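PDB 3LDU: putative methylase from Clostridium difficile, which probably methylates guanine bases of ribosomal RNA, and binds GTP in its methyltransferase domain in this crystal. Local coordinates for residues D358-L363 with K369-Q374; Q323-L328 with T344-F349; D348-Y351 with Q355-D358; E18-R23 with I188-W193; I32-D37 with I66-A71. All blocks are in the same frame, centred on the assembly; numbering follows the deposited sequence.

Contact 1. Residues D358-L363 with K369-Q374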
# COMPACT_ATOMS: atom_id res chain seq x y z
N ASP A 358 -20.89 11.71 6.29
CA ASP A 358 -21.62 11.04 5.24
C ASP A 358 -21.31 9.54 5.26
O ASP A 358 -22.21 8.71 5.14
CB ASP A 358 -21.25 11.63 3.87
CG ASP A 358 -21.82 10.83 2.72
OD1 ASP A 358 -23.05 10.61 2.72
OD2 ASP A 358 -21.06 10.44 1.81
N LYS A 359 -20.03 9.21 5.42
CA LYS A 359 -19.60 7.82 5.51
C LYS A 359 -18.49 7.71 6.54
O LYS A 359 -17.73 8.65 6.75
CB LYS A 359 -19.09 7.31 4.17
CG LYS A 359 -20.14 7.27 3.08
CD LYS A 359 -19.58 6.59 1.84
CE LYS A 359 -20.56 6.64 0.67
NZ LYS A 359 -20.68 8.02 0.12
N LYS A 360 -18.41 6.55 7.19
CA LYS A 360 -17.35 6.26 8.14
C LYS A 360 -16.79 4.90 7.72
O LYS A 360 -17.51 3.91 7.75
CB LYS A 360 -17.92 6.19 9.55
CG LYS A 360 -16.95 5.75 10.63
CD LYS A 360 -17.64 5.76 11.98
CE LYS A 360 -16.77 5.15 13.08
NZ LYS A 360 -17.41 5.27 14.43
N ARG A 361 -15.52 4.86 7.31
CA ARG A 361 -14.94 3.61 6.84
C ARG A 361 -13.87 3.09 7.78
O ARG A 361 -12.96 3.83 8.19
CB ARG A 361 -14.39 3.78 5.43
CG ARG A 361 -15.45 4.16 4.40
CD ARG A 361 -14.85 4.30 3.03
NE ARG A 361 -15.79 4.83 2.04
CZ ARG A 361 -16.15 4.18 0.94
NH1 ARG A 361 -16.97 4.74 0.07
NH2 ARG A 361 -15.67 2.97 0.71
N LYS A 362 -13.98 1.81 8.15
CA LYS A 362 -13.01 1.20 9.04
C LYS A 362 -11.75 0.83 8.26
O LYS A 362 -11.82 0.12 7.25
CB LYS A 362 -13.60 -0.03 9.73
CG LYS A 362 -12.60 -0.76 10.61
CD LYS A 362 -13.24 -1.95 11.34
CE LYS A 362 -14.36 -1.51 12.26
NZ LYS A 362 -14.78 -2.60 13.19
N LEU A 363 -10.60 1.31 8.74
CA LEU A 363 -9.32 1.13 8.06
C LEU A 363 -8.22 0.82 9.07
O LEU A 363 -8.49 0.76 10.27
CB LEU A 363 -8.95 2.37 7.26
CG LEU A 363 -9.89 2.76 6.11
CD1 LEU A 363 -9.54 4.14 5.58
CD2 LEU A 363 -9.79 1.73 5.00
N LYS A 369 -6.52 0.84 15.06
CA LYS A 369 -7.80 0.70 14.39
C LYS A 369 -8.39 2.07 14.15
O LYS A 369 -8.94 2.69 15.05
CB LYS A 369 -8.77 -0.19 15.17
CG LYS A 369 -10.05 -0.50 14.41
CD LYS A 369 -10.59 -1.87 14.77
CE LYS A 369 -12.05 -1.79 15.17
NZ LYS A 369 -12.23 -0.97 16.40
N THR A 370 -8.26 2.54 12.91
CA THR A 370 -8.67 3.89 12.55
C THR A 370 -9.97 3.88 11.75
O THR A 370 -10.33 2.87 11.15
CB THR A 370 -7.57 4.59 11.73
OG1 THR A 370 -7.13 3.72 10.69
CG2 THR A 370 -6.37 4.91 12.61
N ASN A 371 -10.68 5.01 11.78
CA ASN A 371 -11.83 5.22 10.90
C ASN A 371 -11.59 6.43 10.02
O ASN A 371 -10.97 7.40 10.44
CB ASN A 371 -13.11 5.44 11.71
CG ASN A 371 -13.58 4.18 12.39
OD1 ASN A 371 -14.08 3.26 11.74
ND2 ASN A 371 -13.43 4.13 13.71
N PHE A 372 -12.08 6.38 8.79
CA PHE A 372 -11.97 7.50 7.86
C PHE A 372 -13.35 8.14 7.80
O PHE A 372 -14.29 7.52 7.30
CB PHE A 372 -11.56 6.98 6.48
CG PHE A 372 -11.18 8.06 5.49
CD1 PHE A 372 -10.38 9.13 5.86
CD2 PHE A 372 -11.63 7.98 4.18
CE1 PHE A 372 -10.02 10.10 4.93
CE2 PHE A 372 -11.28 8.94 3.25
CZ PHE A 372 -10.47 10.00 3.62
N PHE A 373 -13.47 9.35 8.34
CA PHE A 373 -14.74 10.08 8.38
C PHE A 373 -14.83 11.03 7.19
O PHE A 373 -14.00 11.91 7.03
CB PHE A 373 -14.81 10.88 9.66
CG PHE A 373 -14.81 10.05 10.91
CD1 PHE A 373 -16.00 9.56 11.43
CD2 PHE A 373 -13.63 9.75 11.56
CE1 PHE A 373 -16.01 8.79 12.58
CE2 PHE A 373 -13.63 8.99 12.72
CZ PHE A 373 -14.82 8.51 13.23
N GLN A 374 -15.87 10.86 6.37
CA GLN A 374 -15.94 11.55 5.09
C GLN A 374 -17.05 12.58 5.13
O GLN A 374 -18.18 12.26 5.48
CB GLN A 374 -16.24 10.53 3.99
CG GLN A 374 -15.18 9.44 3.94
CD GLN A 374 -15.48 8.33 2.95
OE1 GLN A 374 -14.97 7.22 3.09
NE2 GLN A 374 -16.29 8.62 1.94
O HOH W 1 -18.30 10.38 1.27
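Strands 359-363 and 369-374 run antiparallel, axes 4.5 Å apart at their closest, with R361 and F372 trading both backbone bonds (R361 N to F372 O 2.9 Å, F372 N to R361 O 2.8 Å). At the start of the pairing D358 and K359 both face Q374, a classic beta bulge: Q374 O takes the N-H of D358, and Q374 N gives to K359 O. The side chain of Q374 reaches back over the strand beside it, its CG anti to the carbonyl carbon (chi1 -58°). R361 is modelled in two conformers; in one of them its guanidinium lies almost coplanar with the Q374 amide, and OE1 sits at its edge, 2.7 Å from R361 NE, in a bent bond that is weak and doubtful. On the other side of the amide, NE2 gives to a water that also donates to D358 OD2, and that carboxylate oxygen is salt-bridged to K359 NZ. Further along the same face, L363 CD1 packs on F372 CB at 3.6 Å, and both side chains touch L187 of helix 181-189. The opposite face carries K360, whose extended chain runs alongside F373, CD 3.5 Å from CE1, before its CE reaches the N371 amide. N371 and F373 also bond to strand 339-344 through their backbones. This is the antiparallel beta hairpin that closes the seven-stranded sheet of Rossmann-like methyltransferases, with order 3-2-1-4-5-7-6.

Contact 2. Residues Q323-L328 with T344-F349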
# COMPACT_ATOMS: atom_id res chain seq x y z
N GLN A 323 -10.43 18.91 22.25
CA GLN A 323 -10.58 20.32 21.93
C GLN A 323 -10.15 20.62 20.49
O GLN A 323 -10.78 21.43 19.80
CB GLN A 323 -9.81 21.20 22.91
CG GLN A 323 -9.98 22.70 22.65
CD GLN A 323 -11.40 23.20 22.92
OE1 GLN A 323 -12.12 22.66 23.77
NE2 GLN A 323 -11.80 24.25 22.21
N LEU A 324 -9.09 19.96 20.03
CA LEU A 324 -8.63 20.14 18.66
C LEU A 324 -9.76 19.78 17.69
O LEU A 324 -10.06 20.52 16.76
CB LEU A 324 -7.41 19.26 18.40
CG LEU A 324 -6.98 19.21 16.94
CD1 LEU A 324 -6.53 20.58 16.47
CD2 LEU A 324 -5.86 18.19 16.76
N TYR A 325 -10.39 18.63 17.93
CA TYR A 325 -11.48 18.18 17.07
C TYR A 325 -12.61 19.22 17.00
O TYR A 325 -13.13 19.51 15.93
CB TYR A 325 -12.01 16.82 17.54
CG TYR A 325 -11.04 15.66 17.36
CD1 TYR A 325 -9.95 15.75 16.50
CD2 TYR A 325 -11.20 14.48 18.07
CE1 TYR A 325 -9.06 14.69 16.33
CE2 TYR A 325 -10.32 13.42 17.93
CZ TYR A 325 -9.26 13.52 17.06
OH TYR A 325 -8.40 12.45 16.93
N LYS A 326 -12.98 19.79 18.15
CA LYS A 326 -14.01 20.82 18.19
C LYS A 326 -13.58 22.05 17.40
O LYS A 326 -14.32 22.59 16.58
CB LYS A 326 -14.29 21.23 19.64
CG LYS A 326 -15.37 22.27 19.80
CD LYS A 326 -15.43 22.75 21.25
CE LYS A 326 -15.60 21.58 22.22
NZ LYS A 326 -16.94 20.95 22.08
N GLU A 327 -12.34 22.47 17.63
CA GLU A 327 -11.81 23.62 16.92
C GLU A 327 -11.70 23.40 15.40
O GLU A 327 -12.01 24.30 14.62
CB GLU A 327 -10.49 24.06 17.55
CG GLU A 327 -10.72 24.61 18.96
CD GLU A 327 -9.44 24.93 19.71
OE1 GLU A 327 -8.37 24.98 19.09
OE2 GLU A 327 -9.52 25.15 20.94
N LEU A 328 -11.30 22.20 14.99
CA LEU A 328 -11.32 21.86 13.58
C LEU A 328 -12.73 21.93 12.97
O LEU A 328 -12.91 22.44 11.86
CB LEU A 328 -10.75 20.45 13.34
CG LEU A 328 -9.28 20.26 13.71
CD1 LEU A 328 -8.90 18.80 13.58
CD2 LEU A 328 -8.34 21.14 12.87
N THR A 344 -8.90 8.99 11.99
CA THR A 344 -8.50 8.95 13.39
C THR A 344 -9.01 7.70 14.06
O THR A 344 -10.03 7.14 13.65
CB THR A 344 -8.98 10.19 14.18
OG1 THR A 344 -8.57 10.05 15.55
CG2 THR A 344 -10.50 10.33 14.13
N SER A 345 -8.31 7.26 15.10
CA SER A 345 -8.75 6.10 15.87
C SER A 345 -9.65 6.51 17.03
O SER A 345 -10.16 5.65 17.76
CB SER A 345 -7.54 5.33 16.40
OG SER A 345 -6.82 6.10 17.35
N TYR A 346 -9.84 7.81 17.20
CA TYR A 346 -10.73 8.31 18.24
C TYR A 346 -12.18 7.96 17.90
O TYR A 346 -12.77 8.52 16.98
CB TYR A 346 -10.54 9.82 18.44
CG TYR A 346 -11.24 10.35 19.68
CD1 TYR A 346 -10.62 10.28 20.92
CD2 TYR A 346 -12.51 10.90 19.60
CE1 TYR A 346 -11.25 10.74 22.06
CE2 TYR A 346 -13.14 11.37 20.74
CZ TYR A 346 -12.51 11.28 21.96
OH TYR A 346 -13.13 11.75 23.10
N GLU A 347 -12.75 7.02 18.65
CA GLU A 347 -14.07 6.47 18.32
C GLU A 347 -15.17 7.53 18.23
O GLU A 347 -15.96 7.54 17.28
CB GLU A 347 -14.47 5.39 19.34
CG GLU A 347 -13.78 4.05 19.12
CD GLU A 347 -14.41 3.24 18.00
OE1 GLU A 347 -15.59 2.87 18.13
OE2 GLU A 347 -13.71 2.98 16.99
N ASP A 348 -15.22 8.42 19.22
CA ASP A 348 -16.28 9.40 19.31
C ASP A 348 -15.93 10.72 18.60
O ASP A 348 -16.30 11.80 19.07
CB ASP A 348 -16.59 9.68 20.78
CG ASP A 348 -18.01 10.17 20.99
OD1 ASP A 348 -18.90 9.75 20.22
OD2 ASP A 348 -18.23 10.97 21.93
N PHE A 349 -15.23 10.60 17.48
CA PHE A 349 -14.77 11.76 16.73
C PHE A 349 -15.92 12.68 16.30
O PHE A 349 -15.86 13.88 16.51
CB PHE A 349 -13.96 11.34 15.49
CG PHE A 349 -13.68 12.48 14.55
CD1 PHE A 349 -12.66 13.38 14.82
CD2 PHE A 349 -14.48 12.67 13.44
CE1 PHE A 349 -12.41 14.44 13.96
CE2 PHE A 349 -14.24 13.74 12.59
CZ PHE A 349 -13.21 14.62 12.85
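A buried aromatic cluster joins helix 315-333 to the loop between strand 339-344 and helix 349-353, with Y325 wedged among T344, Y346 and F349. The Y325 ring is met from two directions. Over the centre of one face stands the edge of F349, its CD1 3.6 Å above the plane, in an edge-to-face pair with planes at 75°. At the rim, Y325 turns its own edge toward the face of Y346 in an offset edge-to-face pair, centroids 5.5 Å apart, and CE2 touches Y346 CB. The phenol end is polar: T344 OG1 donates to Y325 OH at 2.8 Å, while Y325 OH is also hydrogen-bonded to P310 O. T344 OG1 lies anti to its own backbone nitrogen (chi1 178°) and accepts from Y346 N at 3.1 Å, so one hydroxyl both anchors the tyrosine and shapes the loop. L324, next to Y325 on the helix, lines the GTP pocket. The loop itself is an ST turn at T344 running into a type I beta turn from Y346 to F349.

Contact 3. Residues D348-Y351 with Q355-D358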
# COMPACT_ATOMS: atom_id res chain seq x y z
N ASP A 348 -15.22 8.42 19.22
CA ASP A 348 -16.28 9.40 19.31
C ASP A 348 -15.93 10.72 18.60
O ASP A 348 -16.30 11.80 19.07
CB ASP A 348 -16.59 9.68 20.78
CG ASP A 348 -18.01 10.17 20.99
OD1 ASP A 348 -18.90 9.75 20.22
OD2 ASP A 348 -18.23 10.97 21.93
N PHE A 349 -15.23 10.60 17.48
CA PHE A 349 -14.77 11.76 16.73
C PHE A 349 -15.92 12.68 16.30
O PHE A 349 -15.86 13.88 16.51
CB PHE A 349 -13.96 11.34 15.49
CG PHE A 349 -13.68 12.48 14.55
CD1 PHE A 349 -12.66 13.38 14.82
CD2 PHE A 349 -14.48 12.67 13.44
CE1 PHE A 349 -12.41 14.44 13.96
CE2 PHE A 349 -14.24 13.74 12.59
CZ PHE A 349 -13.21 14.62 12.85
N GLU A 350 -16.97 12.10 15.72
CA GLU A 350 -18.07 12.90 15.19
C GLU A 350 -18.69 13.78 16.26
O GLU A 350 -19.05 14.92 16.00
CB GLU A 350 -19.13 12.00 14.55
CG GLU A 350 -18.65 11.36 13.25
CD GLU A 350 -19.52 10.20 12.84
OE1 GLU A 350 -19.47 9.16 13.53
OE2 GLU A 350 -20.24 10.32 11.82
N TYR A 351 -18.78 13.24 17.47
CA TYR A 351 -19.35 14.01 18.58
C TYR A 351 -18.52 15.26 18.91
O TYR A 351 -19.06 16.36 19.09
CB TYR A 351 -19.55 13.13 19.81
CG TYR A 351 -20.13 13.90 20.98
CD1 TYR A 351 -21.48 14.23 21.01
CD2 TYR A 351 -19.32 14.31 22.03
CE1 TYR A 351 -22.01 14.94 22.07
CE2 TYR A 351 -19.84 15.02 23.09
CZ TYR A 351 -21.19 15.34 23.11
OH TYR A 351 -21.71 16.05 24.17
N GLN A 355 -20.17 17.19 13.90
CA GLN A 355 -20.83 16.91 12.63
C GLN A 355 -20.79 15.42 12.32
O GLN A 355 -19.77 14.76 12.54
CB GLN A 355 -20.15 17.71 11.51
CG GLN A 355 -20.92 17.75 10.20
CD GLN A 355 -20.22 18.60 9.16
OE1 GLN A 355 -20.62 18.63 8.00
NE2 GLN A 355 -19.16 19.28 9.58
N LYS A 356 -21.91 14.89 11.83
CA LYS A 356 -22.02 13.48 11.48
C LYS A 356 -21.48 13.30 10.07
O LYS A 356 -21.79 14.10 9.18
CB LYS A 356 -23.49 13.02 11.55
CG LYS A 356 -23.68 11.53 11.32
CD LYS A 356 -25.07 11.05 11.71
CE LYS A 356 -26.00 10.92 10.51
NZ LYS A 356 -26.26 12.22 9.82
N ALA A 357 -20.66 12.28 9.86
CA ALA A 357 -20.08 12.06 8.54
C ALA A 357 -21.08 11.44 7.58
O ALA A 357 -22.00 10.72 7.99
CB ALA A 357 -18.81 11.19 8.64
N ASP A 358 -20.89 11.71 6.29
CA ASP A 358 -21.62 11.04 5.24
C ASP A 358 -21.31 9.54 5.26
O ASP A 358 -22.21 8.71 5.14
CB ASP A 358 -21.25 11.63 3.87
CG ASP A 358 -21.82 10.83 2.72
OD1 ASP A 358 -23.05 10.61 2.72
OD2 ASP A 358 -21.06 10.44 1.81
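A short helix, 349-353, and the loop that carries the chain from it into strand 359-365 are tied together by E350, which holds that loop at two points. The shorter tie is made by its side chain: E350 OE2 accepts the backbone N-H of A357 at 2.8 Å in a nearly straight bond, 170° at the hydrogen. It uses the anti lone pair, the one directed away from OE1. The second tie comes from the backbone of the same residue, whose carbonyl oxygen takes the N-H of Q355 at a longer 3.3 Å. CG of E350 is turned anti to the carbonyl carbon (chi1 -70°), and the chain beyond it is extended, which carries the carboxylate along the loop past Q355 O. That oxygen lies 3.5 Å from E350 CB and is hydrogen-bonded to Y375 OH. Helix and loop form the connection from strand 339-344 to the hairpin at the edge of the methyltransferase sheet, and the E350 side chain also rests on F373 and Y375 of strand 368-375. E350 OE2 also has carbon neighbours, K356 CG at 3.7 Å and A357 CB at 3.6 Å. The ammonium of K356 turns elsewhere: its NZ stays 6.6 Å from E350 OE2, too far for a salt bridge. Nearby, the Q355 amide is bonded through NE2 to Y340 OH.

Contact 4. Residues E18-R23 with I188-W193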
# COMPACT_ATOMS: atom_id res chain seq x y z
N GLU A 18 -9.34 -3.13 0.16
CA GLU A 18 -9.60 -4.09 -0.93
C GLU A 18 -10.31 -3.47 -2.13
O GLU A 18 -9.97 -3.78 -3.28
CB GLU A 18 -10.42 -5.29 -0.43
CG GLU A 18 -9.75 -6.09 0.66
CD GLU A 18 -10.07 -5.60 2.07
OE1 GLU A 18 -10.63 -4.48 2.22
OE2 GLU A 18 -9.76 -6.33 3.02
N LYS A 19 -11.29 -2.60 -1.89
CA LYS A 19 -12.02 -1.97 -2.98
C LYS A 19 -11.13 -1.03 -3.81
O LYS A 19 -11.21 -1.01 -5.03
CB LYS A 19 -13.22 -1.18 -2.44
CG LYS A 19 -14.55 -1.64 -2.97
CD LYS A 19 -14.89 -3.04 -2.50
CE LYS A 19 -16.38 -3.17 -2.22
NZ LYS A 19 -16.82 -2.18 -1.19
N MSE A 20 -10.29 -0.24 -3.13
CA MSE A 20 -9.39 0.66 -3.83
C MSE A 20 -8.36 -0.12 -4.61
O MSE A 20 -8.07 0.22 -5.75
CB MSE A 20 -8.66 1.60 -2.87
CG MSE A 20 -9.55 2.66 -2.26
SE MSE A 20 -10.60 1.99 -0.79
CE MSE A 20 -10.30 0.10 -0.70
N LEU A 21 -7.79 -1.15 -3.99
CA LEU A 21 -6.79 -1.99 -4.68
C LEU A 21 -7.41 -2.70 -5.89
O LEU A 21 -6.80 -2.78 -6.96
CB LEU A 21 -6.20 -3.02 -3.72
CG LEU A 21 -5.14 -3.99 -4.29
CD1 LEU A 21 -4.06 -3.25 -5.10
CD2 LEU A 21 -4.51 -4.75 -3.16
N ALA A 22 -8.62 -3.22 -5.73
CA ALA A 22 -9.28 -3.91 -6.83
C ALA A 22 -9.50 -2.95 -8.00
O ALA A 22 -9.34 -3.34 -9.17
CB ALA A 22 -10.60 -4.51 -6.37
N ARG A 23 -9.85 -1.71 -7.68
CA ARG A 23 -10.08 -0.70 -8.70
C ARG A 23 -8.78 -0.42 -9.47
O ARG A 23 -8.79 -0.30 -10.69
CB ARG A 23 -10.60 0.56 -8.01
CG ARG A 23 -10.93 1.71 -8.91
CD ARG A 23 -11.42 2.86 -8.04
NE ARG A 23 -12.61 2.49 -7.26
CZ ARG A 23 -13.08 3.21 -6.23
NH1 ARG A 23 -12.46 4.31 -5.84
NH2 ARG A 23 -14.17 2.80 -5.58
N ILE A 188 -6.80 9.14 -0.60
CA ILE A 188 -7.04 10.00 -1.75
C ILE A 188 -8.08 9.38 -2.69
O ILE A 188 -9.00 10.05 -3.17
CB ILE A 188 -5.76 10.25 -2.57
CG1 ILE A 188 -4.63 10.79 -1.69
CG2 ILE A 188 -6.06 11.24 -3.71
CD1 ILE A 188 -5.02 12.01 -0.88
N TYR A 189 -7.90 8.09 -2.98
CA TYR A 189 -8.78 7.35 -3.87
C TYR A 189 -10.23 7.30 -3.38
O TYR A 189 -11.16 7.13 -4.19
CB TYR A 189 -8.26 5.92 -4.02
CG TYR A 189 -7.09 5.73 -4.96
CD1 TYR A 189 -6.92 6.52 -6.09
CD2 TYR A 189 -6.19 4.70 -4.74
CE1 TYR A 189 -5.84 6.28 -6.97
CE2 TYR A 189 -5.13 4.47 -5.60
CZ TYR A 189 -4.97 5.25 -6.70
OH TYR A 189 -3.90 4.98 -7.53
N LEU A 190 -10.42 7.41 -2.06
CA LEU A 190 -11.76 7.39 -1.48
C LEU A 190 -12.47 8.74 -1.61
O LEU A 190 -13.63 8.86 -1.27
CB LEU A 190 -11.72 6.97 -0.01
CG LEU A 190 -11.51 5.48 0.24
CD1 LEU A 190 -11.05 5.18 1.66
CD2 LEU A 190 -12.78 4.70 -0.09
N THR A 191 -11.76 9.75 -2.12
CA THR A 191 -12.35 11.06 -2.33
C THR A 191 -12.48 11.37 -3.81
O THR A 191 -11.89 10.69 -4.66
CB THR A 191 -11.48 12.17 -1.71
OG1 THR A 191 -10.37 12.45 -2.57
CG2 THR A 191 -11.00 11.77 -0.31
N PRO A 192 -13.25 12.41 -4.15
CA PRO A 192 -13.38 12.83 -5.54
C PRO A 192 -12.28 13.80 -5.99
O PRO A 192 -12.38 14.35 -7.08
CB PRO A 192 -14.74 13.55 -5.58
CG PRO A 192 -15.34 13.38 -4.21
CD PRO A 192 -14.23 13.09 -3.28
N TRP A 193 -11.25 13.99 -5.18
CA TRP A 193 -10.22 14.96 -5.53
C TRP A 193 -9.54 14.61 -6.85
O TRP A 193 -9.24 13.44 -7.12
CB TRP A 193 -9.15 15.09 -4.44
CG TRP A 193 -8.06 16.07 -4.83
CD1 TRP A 193 -8.12 17.43 -4.75
CD2 TRP A 193 -6.79 15.75 -5.42
NE1 TRP A 193 -6.95 17.98 -5.23
CE2 TRP A 193 -6.12 16.97 -5.66
CE3 TRP A 193 -6.14 14.55 -5.77
CZ2 TRP A 193 -4.84 17.03 -6.21
CZ3 TRP A 193 -4.87 14.62 -6.32
CH2 TRP A 193 -4.24 15.85 -6.54
O HOH W 2 -10.63 6.12 -7.04
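Y189 O and R23 NH1 share a water, which accepts from R23 NH1 at 2.8 Å and donates to Y189 O at 3.1 Å. Here helix 18-27, from the RlmL ferredoxin-like region, meets the end of helix 181-189 and the residues after it in the methyltransferase domain, so the contact is an interdomain one. The carbonyl oxygen and the water both lie at the edge of the R23 guanidinium, near its plane. R23 gets there by an arm extended through CG (chi1 -179°) that bends at chi3. The remaining touches between the two segments are apolar. M20, a selenomethionine, lays CG against Y189 CB at 3.9 Å. Outside the two segments, the Y189 hydroxyl is hydrogen-bonded to E24, on the same helix as M20. In one of its two modelled conformers M20 bends at chi2 and chi3 and crosses L190 at a slant, with SE 3.5 Å from L190 CD2.

Contact 5. Residues I32-D37 with I66-A71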
# COMPACT_ATOMS: atom_id res chain seq x y z
N ILE A 32 -9.78 -9.73 -11.91
CA ILE A 32 -9.79 -10.13 -10.50
C ILE A 32 -10.43 -11.51 -10.30
O ILE A 32 -11.58 -11.73 -10.67
CB ILE A 32 -10.51 -9.09 -9.64
CG1 ILE A 32 -9.72 -7.78 -9.69
CG2 ILE A 32 -10.66 -9.59 -8.20
CD1 ILE A 32 -10.33 -6.68 -8.92
N ILE A 33 -9.66 -12.43 -9.72
CA ILE A 33 -10.08 -13.80 -9.53
C ILE A 33 -10.77 -14.01 -8.19
O ILE A 33 -11.76 -14.74 -8.10
CB ILE A 33 -8.85 -14.76 -9.60
CG1 ILE A 33 -8.32 -14.83 -11.03
CG2 ILE A 33 -9.20 -16.14 -9.07
CD1 ILE A 33 -9.44 -14.90 -12.06
N LYS A 34 -10.25 -13.39 -7.15
CA LYS A 34 -10.77 -13.58 -5.81
C LYS A 34 -10.49 -12.33 -4.99
O LYS A 34 -9.39 -11.80 -5.02
CB LYS A 34 -10.08 -14.78 -5.15
CG LYS A 34 -10.74 -15.28 -3.88
CD LYS A 34 -9.88 -16.36 -3.23
CE LYS A 34 -9.24 -17.28 -4.27
NZ LYS A 34 -8.13 -18.11 -3.71
N THR A 35 -11.51 -11.86 -4.27
CA THR A 35 -11.36 -10.75 -3.33
C THR A 35 -11.63 -11.27 -1.92
O THR A 35 -12.71 -11.78 -1.63
CB THR A 35 -12.32 -9.59 -3.64
OG1 THR A 35 -12.08 -9.10 -4.96
CG2 THR A 35 -12.12 -8.45 -2.64
N GLU A 36 -10.64 -11.15 -1.05
CA GLU A 36 -10.77 -11.65 0.31
C GLU A 36 -10.30 -10.56 1.24
O GLU A 36 -9.66 -9.60 0.80
CB GLU A 36 -9.89 -12.88 0.53
CG GLU A 36 -10.23 -14.06 -0.33
CD GLU A 36 -9.19 -15.14 -0.22
OE1 GLU A 36 -8.07 -14.94 -0.75
OE2 GLU A 36 -9.48 -16.18 0.40
N ASP A 37 -10.62 -10.69 2.53
CA ASP A 37 -10.12 -9.73 3.51
C ASP A 37 -8.60 -9.69 3.41
O ASP A 37 -7.93 -10.71 3.60
CB ASP A 37 -10.53 -10.13 4.92
CG ASP A 37 -12.01 -9.92 5.19
OD1 ASP A 37 -12.60 -9.00 4.59
OD2 ASP A 37 -12.58 -10.66 6.01
N ILE A 66 2.12 -19.76 -6.70
CA ILE A 66 2.65 -21.03 -7.24
C ILE A 66 1.66 -22.17 -7.09
O ILE A 66 1.45 -22.97 -8.01
CB ILE A 66 3.98 -21.42 -6.53
CG1 ILE A 66 5.00 -20.29 -6.64
CG2 ILE A 66 4.56 -22.70 -7.14
CD1 ILE A 66 5.34 -19.91 -8.07
N ALA A 67 1.06 -22.28 -5.92
CA ALA A 67 0.22 -23.44 -5.63
C ALA A 67 -0.75 -23.15 -4.51
O ALA A 67 -0.48 -22.31 -3.65
CB ALA A 67 1.09 -24.63 -5.27
N GLU A 68 -1.87 -23.86 -4.51
CA GLU A 68 -2.79 -23.83 -3.39
C GLU A 68 -3.34 -25.24 -3.19
O GLU A 68 -3.72 -25.90 -4.15
CB GLU A 68 -3.93 -22.82 -3.63
CG GLU A 68 -5.00 -22.85 -2.56
CD GLU A 68 -6.00 -21.70 -2.70
OE1 GLU A 68 -6.74 -21.43 -1.73
OE2 GLU A 68 -6.04 -21.07 -3.78
N PHE A 69 -3.32 -25.70 -1.95
CA PHE A 69 -3.78 -27.05 -1.63
C PHE A 69 -4.11 -27.14 -0.16
O PHE A 69 -3.69 -26.29 0.63
CB PHE A 69 -2.71 -28.09 -1.98
CG PHE A 69 -1.35 -27.79 -1.40
CD1 PHE A 69 -1.06 -28.08 -0.07
CD2 PHE A 69 -0.35 -27.23 -2.18
CE1 PHE A 69 0.20 -27.80 0.47
CE2 PHE A 69 0.91 -26.95 -1.65
CZ PHE A 69 1.18 -27.24 -0.33
N GLU A 70 -4.85 -28.16 0.22
CA GLU A 70 -5.14 -28.40 1.62
C GLU A 70 -3.98 -29.17 2.26
O GLU A 70 -3.40 -30.05 1.65
CB GLU A 70 -6.43 -29.20 1.76
CG GLU A 70 -6.84 -29.45 3.19
CD GLU A 70 -8.20 -30.07 3.27
OE1 GLU A 70 -8.28 -31.29 3.57
OE2 GLU A 70 -9.19 -29.35 3.03
N ALA A 71 -3.65 -28.83 3.50
CA ALA A 71 -2.64 -29.58 4.24
C ALA A 71 -3.01 -29.59 5.71
O ALA A 71 -3.00 -28.55 6.36
CB ALA A 71 -1.26 -28.99 4.03
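K34 and E68 reach for each other from opposite directions, and their charged ends supply the entire touch between 32-37 and 66-71. The closest approach, K34 NZ to E68 OE2 at 3.6 Å, is a long salt bridge rather than a hydrogen bond; the other carboxylate oxygen, E68 OE1, lies 4.1 Å from the same NZ. Both chains leave the backbone with CG anti to N (chi1 -167° for K34, 174° for E68). The glutamate then stays extended while the lysine bends at chi3, and together they span a gap of 13.2 Å between K34 CA and E68 CA. The main partner of E68 OE2 is K65 NZ; K34 adds a longer, weaker pull, and the two lysines probably help to stabilise the negative charge. The tight packing lies behind each strand: I32 rests on A22, I25 and T26 of helix 18-27, and F69 lies against L77, N80 and T81 of helix 74-82. By contrast, the K34-E68 side is loose and at the surface, with both residues partly exposed. The ion pair reaches across two intervening strands, 39-44 and 7-12, of the N-terminal seven-stranded mixed sheet, from segment 32-37 in the RlmL ferredoxin-like region to strand 63-70.

Contacts 1, 2 and 3 form one continuous patch of the methyltransferase domain: F349 belongs to contacts 2 and 3 and packs on F373 of contact 1, while D358 is common to contacts 1 and 3. Contact 2 is the buried one, built on aromatic rings; contact 1 is partly buried and rests on strand pairing, and contact 3, at the surface, relies on one glutamate. Contact 4 crosses to the N-terminal part and reaches the hairpin of contact 1 through L190, which touches R361 and F372. Contact 5 is nested within the loop that contact 4 closes; A22 packs on I32 there, but contact 5 itself is held by one long ion pair at the surface.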